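Local coordinates for uncharacterized protein (Pseudomonas aeruginosa PAO1, PDB 4R1D), which binds calcium and is probably a lipase of the alpha/beta hydrolase family, a type VI secretion effector in complex with its immunity protein, at residues A421-E426 with A511-S516; D224-T229 with Y271-G276. All blocks are in the same frame, centred on the assembly; numbering follows the deposited sequence. Where two conformers were deposited one is given.

Interaction 1: residues A421-E426 with A511-S516; sequences AGYHSE and AGVKAS
Tyr423 to Glu426 runs beside Ala511 to Lys514 with the two end-to-end directions only 12° apart, and the nearest CA atoms, those of Glu426 and Lys514, are 6.1 Å apart. Apolar packing holds the first half. Val513 CG1 sits against the root of the Tyr423 side chain, 3.7 Å from Tyr423 CG and as near to its CB, while Ala511 CB meets the ring farther out, 3.6 Å from Tyr423 CE1. The second half is polar. Lys514 NZ donates to Glu426 OE1 at 2.6 Å, a salt bridge that uses the syn lone pair of the carboxylate. The Glu426 side chain sets out away from 511-516, and the bend at chi2 (-67°) swings CD back so that the acid can return to the amine. Water 2 takes a weak bond from Lys514 NZ and gives one to Glu426 OE2; water 1 links His424 O to Lys514 N. Within the loop, Glu426 N donates to His424 ND1 at 2.9 Å, nearly straight (165°) and in the ring plane. Gly422, with positive phi, ends helix 400-421, and Gly512 closes helix 507-510 in a Schellman motif. Both segments thus lead from a helix into neighbouring parallel strands, 427-432 and 515-519, the helix-to-strand connections of an alpha/beta hydrolase sheet.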
# COMPACT_ATOMS: atom_id res chain seq x y z
N ALA A 421 -16.87 7.01 -16.54
CA ALA A 421 -15.78 7.49 -17.39
C ALA A 421 -15.19 6.40 -18.29
O ALA A 421 -14.51 6.70 -19.27
CB ALA A 421 -14.69 8.13 -16.53
N GLY A 422 -15.45 5.14 -17.95
CA GLY A 422 -15.06 4.03 -18.81
C GLY A 422 -13.56 3.79 -18.98
O GLY A 422 -12.79 3.85 -18.01
N TYR A 423 -13.16 3.49 -20.21
CA TYR A 423 -11.80 3.04 -20.53
C TYR A 423 -11.25 3.86 -21.68
O TYR A 423 -12.00 4.33 -22.54
CB TYR A 423 -11.81 1.55 -20.92
CG TYR A 423 -12.39 0.66 -19.83
CD1 TYR A 423 -13.77 0.57 -19.65
CD2 TYR A 423 -11.56 -0.04 -18.96
CE1 TYR A 423 -14.31 -0.22 -18.64
CE2 TYR A 423 -12.09 -0.84 -17.95
CZ TYR A 423 -13.45 -0.92 -17.79
OH TYR A 423 -13.96 -1.69 -16.78
N HIS A 424 -9.93 4.03 -21.69
CA HIS A 424 -9.23 4.64 -22.81
C HIS A 424 -9.69 3.98 -24.12
O HIS A 424 -9.92 2.77 -24.17
CB HIS A 424 -7.72 4.48 -22.61
CG HIS A 424 -6.89 5.29 -23.54
ND1 HIS A 424 -6.77 4.99 -24.88
CD2 HIS A 424 -6.13 6.40 -23.33
CE1 HIS A 424 -5.98 5.88 -25.46
NE2 HIS A 424 -5.57 6.73 -24.54
N SER A 425 -9.84 4.77 -25.18
CA SER A 425 -10.35 4.25 -26.45
C SER A 425 -9.42 3.22 -27.13
O SER A 425 -9.84 2.49 -28.03
CB SER A 425 -10.66 5.40 -27.42
OG SER A 425 -9.48 6.13 -27.73
N GLU A 426 -8.16 3.17 -26.71
CA GLU A 426 -7.24 2.18 -27.24
C GLU A 426 -6.78 1.26 -26.10
O GLU A 426 -5.61 1.27 -25.72
CB GLU A 426 -6.05 2.85 -27.92
CG GLU A 426 -6.47 3.94 -28.93
CD GLU A 426 -7.21 3.37 -30.15
OE1 GLU A 426 -7.07 2.16 -30.43
OE2 GLU A 426 -7.91 4.13 -30.83
N ALA A 511 -17.79 -3.69 -21.33
CA ALA A 511 -17.91 -2.25 -21.54
C ALA A 511 -17.44 -1.85 -22.94
O ALA A 511 -17.48 -0.67 -23.30
CB ALA A 511 -17.14 -1.48 -20.48
N GLY A 512 -16.99 -2.82 -23.71
CA GLY A 512 -16.65 -2.61 -25.11
C GLY A 512 -15.24 -2.15 -25.41
O GLY A 512 -15.04 -1.40 -26.37
N VAL A 513 -14.26 -2.58 -24.62
CA VAL A 513 -12.86 -2.22 -24.92
C VAL A 513 -12.44 -2.81 -26.25
O VAL A 513 -13.05 -3.77 -26.75
CB VAL A 513 -11.87 -2.65 -23.80
CG1 VAL A 513 -12.07 -1.81 -22.55
CG2 VAL A 513 -12.02 -4.13 -23.49
N LYS A 514 -11.41 -2.22 -26.84
CA LYS A 514 -11.00 -2.59 -28.20
C LYS A 514 -10.56 -4.05 -28.30
O LYS A 514 -10.90 -4.74 -29.27
CB LYS A 514 -9.89 -1.66 -28.69
CG LYS A 514 -9.34 -2.03 -30.06
CD LYS A 514 -8.51 -0.89 -30.65
CE LYS A 514 -9.37 0.10 -31.45
NZ LYS A 514 -8.54 1.02 -32.31
N ALA A 515 -9.79 -4.52 -27.32
CA ALA A 515 -9.37 -5.91 -27.30
C ALA A 515 -9.40 -6.47 -25.88
O ALA A 515 -9.04 -5.78 -24.92
CB ALA A 515 -7.97 -6.06 -27.90
N SER A 516 -9.84 -7.71 -25.74
CA SER A 516 -9.94 -8.36 -24.43
C SER A 516 -9.56 -9.84 -24.57
O SER A 516 -10.19 -10.59 -25.34
CB SER A 516 -11.35 -8.20 -23.85
OG SER A 516 -11.49 -8.86 -22.60
O HOH W 1 -10.88 0.49 -25.86
O HOH W 2 -8.21 3.91 -33.74

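Interaction 2: residues D224-T229 with Y271-G276; sequences DYIENT and YERVLG
A side-on salt bridge reinforced by a tyrosine hydroxyl joins helix 215-238 to the turn that leads into strand 274-280, a partly buried contact at the N-terminal end of an inner strand of the parallel sheet. Glu227 and Arg273 reach toward each other tip to tip, with carboxylate and guanidinium planes 17° apart. Arg273 NE donates to Glu227 OE2 at 2.9 Å, and Arg273 NH2 to Glu227 OE1 at 3.0 Å; the N-H...O angles are 172° and 163°, and both oxygens use their syn lone pairs. The anti lone pair of OE2 takes a third bond, from Tyr271 OH at 2.7 Å, with the phenol ring standing almost upright to the carboxylate plane. Bends at chi2 and chi3 turn the Arg273 chain so that its NE edge faces Glu227. Its CB lies 3.5 Å above one face of the Tyr271 ring, offset toward the rim, so the two donors pack on each other as well as on their acceptor. Ile226 packs beside the phenol: its CG2 lies 3.4 Å from Tyr271 OH, and its CD1 meets the ring edge at Tyr271 CE2, 4.1 Å away. The type I turn from Tyr271 to Val274 brings both donors to the same acid. Beyond the pair, Arg273 NH1 bonds to the carbonyls of Met245 and Met248. Three donors on one carboxylate, two of them from a cation, fix its rotation and would be expected to keep Glu227 ionised.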
# COMPACT_ATOMS: atom_id res chain seq x y z
N ASP A 224 2.64 13.07 -12.49
CA ASP A 224 3.83 13.83 -12.13
C ASP A 224 5.11 13.08 -12.50
O ASP A 224 6.08 13.68 -12.97
CB ASP A 224 3.84 14.19 -10.64
CG ASP A 224 2.76 15.19 -10.26
OD1 ASP A 224 2.17 15.84 -11.16
OD2 ASP A 224 2.50 15.34 -9.05
N TYR A 225 5.10 11.76 -12.30
CA TYR A 225 6.25 10.92 -12.61
C TYR A 225 6.56 11.02 -14.10
O TYR A 225 7.71 11.24 -14.49
CB TYR A 225 5.97 9.46 -12.21
CG TYR A 225 7.03 8.48 -12.64
CD1 TYR A 225 8.34 8.60 -12.20
CD2 TYR A 225 6.71 7.41 -13.47
CE1 TYR A 225 9.30 7.70 -12.58
CE2 TYR A 225 7.67 6.50 -13.86
CZ TYR A 225 8.96 6.65 -13.42
OH TYR A 225 9.92 5.74 -13.79
N ILE A 226 5.54 10.87 -14.94
CA ILE A 226 5.76 10.94 -16.39
C ILE A 226 6.24 12.34 -16.80
O ILE A 226 7.22 12.47 -17.51
CB ILE A 226 4.47 10.59 -17.16
CG1 ILE A 226 4.06 9.15 -16.89
CG2 ILE A 226 4.66 10.81 -18.66
CD1 ILE A 226 2.62 8.86 -17.28
N GLU A 227 5.55 13.37 -16.33
CA GLU A 227 5.83 14.74 -16.78
C GLU A 227 7.12 15.32 -16.20
O GLU A 227 7.78 16.14 -16.85
CB GLU A 227 4.65 15.67 -16.45
CG GLU A 227 3.32 15.27 -17.11
CD GLU A 227 3.37 15.35 -18.63
OE1 GLU A 227 3.97 16.31 -19.16
OE2 GLU A 227 2.79 14.46 -19.30
N ASN A 228 7.48 14.89 -15.00
CA ASN A 228 8.60 15.50 -14.29
C ASN A 228 9.85 14.62 -14.18
O ASN A 228 10.93 15.13 -13.87
CB ASN A 228 8.16 16.02 -12.92
CG ASN A 228 7.03 17.02 -13.01
OD1 ASN A 228 6.91 17.77 -13.98
ND2 ASN A 228 6.19 17.04 -11.98
N THR A 229 9.72 13.32 -14.42
CA THR A 229 10.89 12.45 -14.41
C THR A 229 11.16 11.81 -15.76
O THR A 229 12.25 11.94 -16.33
CB THR A 229 10.78 11.31 -13.35
OG1 THR A 229 10.77 11.86 -12.03
CG2 THR A 229 11.95 10.34 -13.49
N TYR A 271 -5.70 13.76 -20.26
CA TYR A 271 -4.32 13.32 -20.34
C TYR A 271 -4.07 12.59 -21.63
O TYR A 271 -3.94 11.36 -21.67
CB TYR A 271 -3.94 12.46 -19.13
CG TYR A 271 -2.46 12.40 -18.89
CD1 TYR A 271 -1.73 13.57 -18.66
CD2 TYR A 271 -1.78 11.20 -18.92
CE1 TYR A 271 -0.37 13.52 -18.45
CE2 TYR A 271 -0.42 11.14 -18.71
CZ TYR A 271 0.28 12.31 -18.48
OH TYR A 271 1.63 12.25 -18.27
N GLU A 272 -4.02 13.37 -22.70
CA GLU A 272 -3.82 12.89 -24.06
C GLU A 272 -2.40 12.37 -24.26
O GLU A 272 -2.09 11.77 -25.29
CB GLU A 272 -4.11 14.02 -25.05
CG GLU A 272 -5.53 14.59 -24.97
CD GLU A 272 -5.81 15.37 -23.68
OE1 GLU A 272 -4.87 15.91 -23.06
OE2 GLU A 272 -7.00 15.45 -23.30
N ARG A 273 -1.54 12.62 -23.28
CA ARG A 273 -0.17 12.10 -23.30
C ARG A 273 -0.15 10.59 -23.52
O ARG A 273 0.79 10.03 -24.09
CB ARG A 273 0.55 12.44 -21.99
CG ARG A 273 1.96 11.95 -21.90
CD ARG A 273 2.88 12.81 -22.75
NE ARG A 273 3.20 14.09 -22.11
CZ ARG A 273 3.77 15.10 -22.76
NH1 ARG A 273 4.05 14.96 -24.05
NH2 ARG A 273 4.07 16.23 -22.13
N VAL A 274 -1.20 9.92 -23.05
CA VAL A 274 -1.27 8.46 -23.16
C VAL A 274 -1.85 8.04 -24.51
O VAL A 274 -2.98 8.39 -24.86
CB VAL A 274 -2.05 7.82 -21.97
CG1 VAL A 274 -2.29 6.33 -22.22
CG2 VAL A 274 -1.28 8.05 -20.65
N LEU A 275 -1.06 7.28 -25.26
CA LEU A 275 -1.43 6.87 -26.62
C LEU A 275 -2.39 5.69 -26.60
O LEU A 275 -3.27 5.56 -27.47
CB LEU A 275 -0.18 6.49 -27.41
CG LEU A 275 -0.34 6.25 -28.92
CD1 LEU A 275 -0.86 7.52 -29.58
CD2 LEU A 275 1.00 5.84 -29.50
N GLY A 276 -2.22 4.83 -25.60
CA GLY A 276 -3.04 3.64 -25.47
C GLY A 276 -2.70 2.92 -24.18
O GLY A 276 -1.74 3.27 -23.49

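In the fold
Interactions 1 and 2 are in series along the chain, their centres 19 Å apart, and both reach the same six-stranded parallel sheet, in which strand 274-280 neighbours 427-432, itself next to 515-519. They meet through His424, whose NE2 lies 3.1 Å from Val274 O, a probable hydrogen bond, while its CE1 packs 3.7 Å from Gly276 CA. That imidazole therefore ties the loop of interaction 1 to the start of the strand used by interaction 2. The side chain of Ile226 in interaction 2 is about 12 Å from that of Asp203, a ligand of the calcium site with Glu152, Asp156 and Phe202, whereas interaction 1 lies away from the metal.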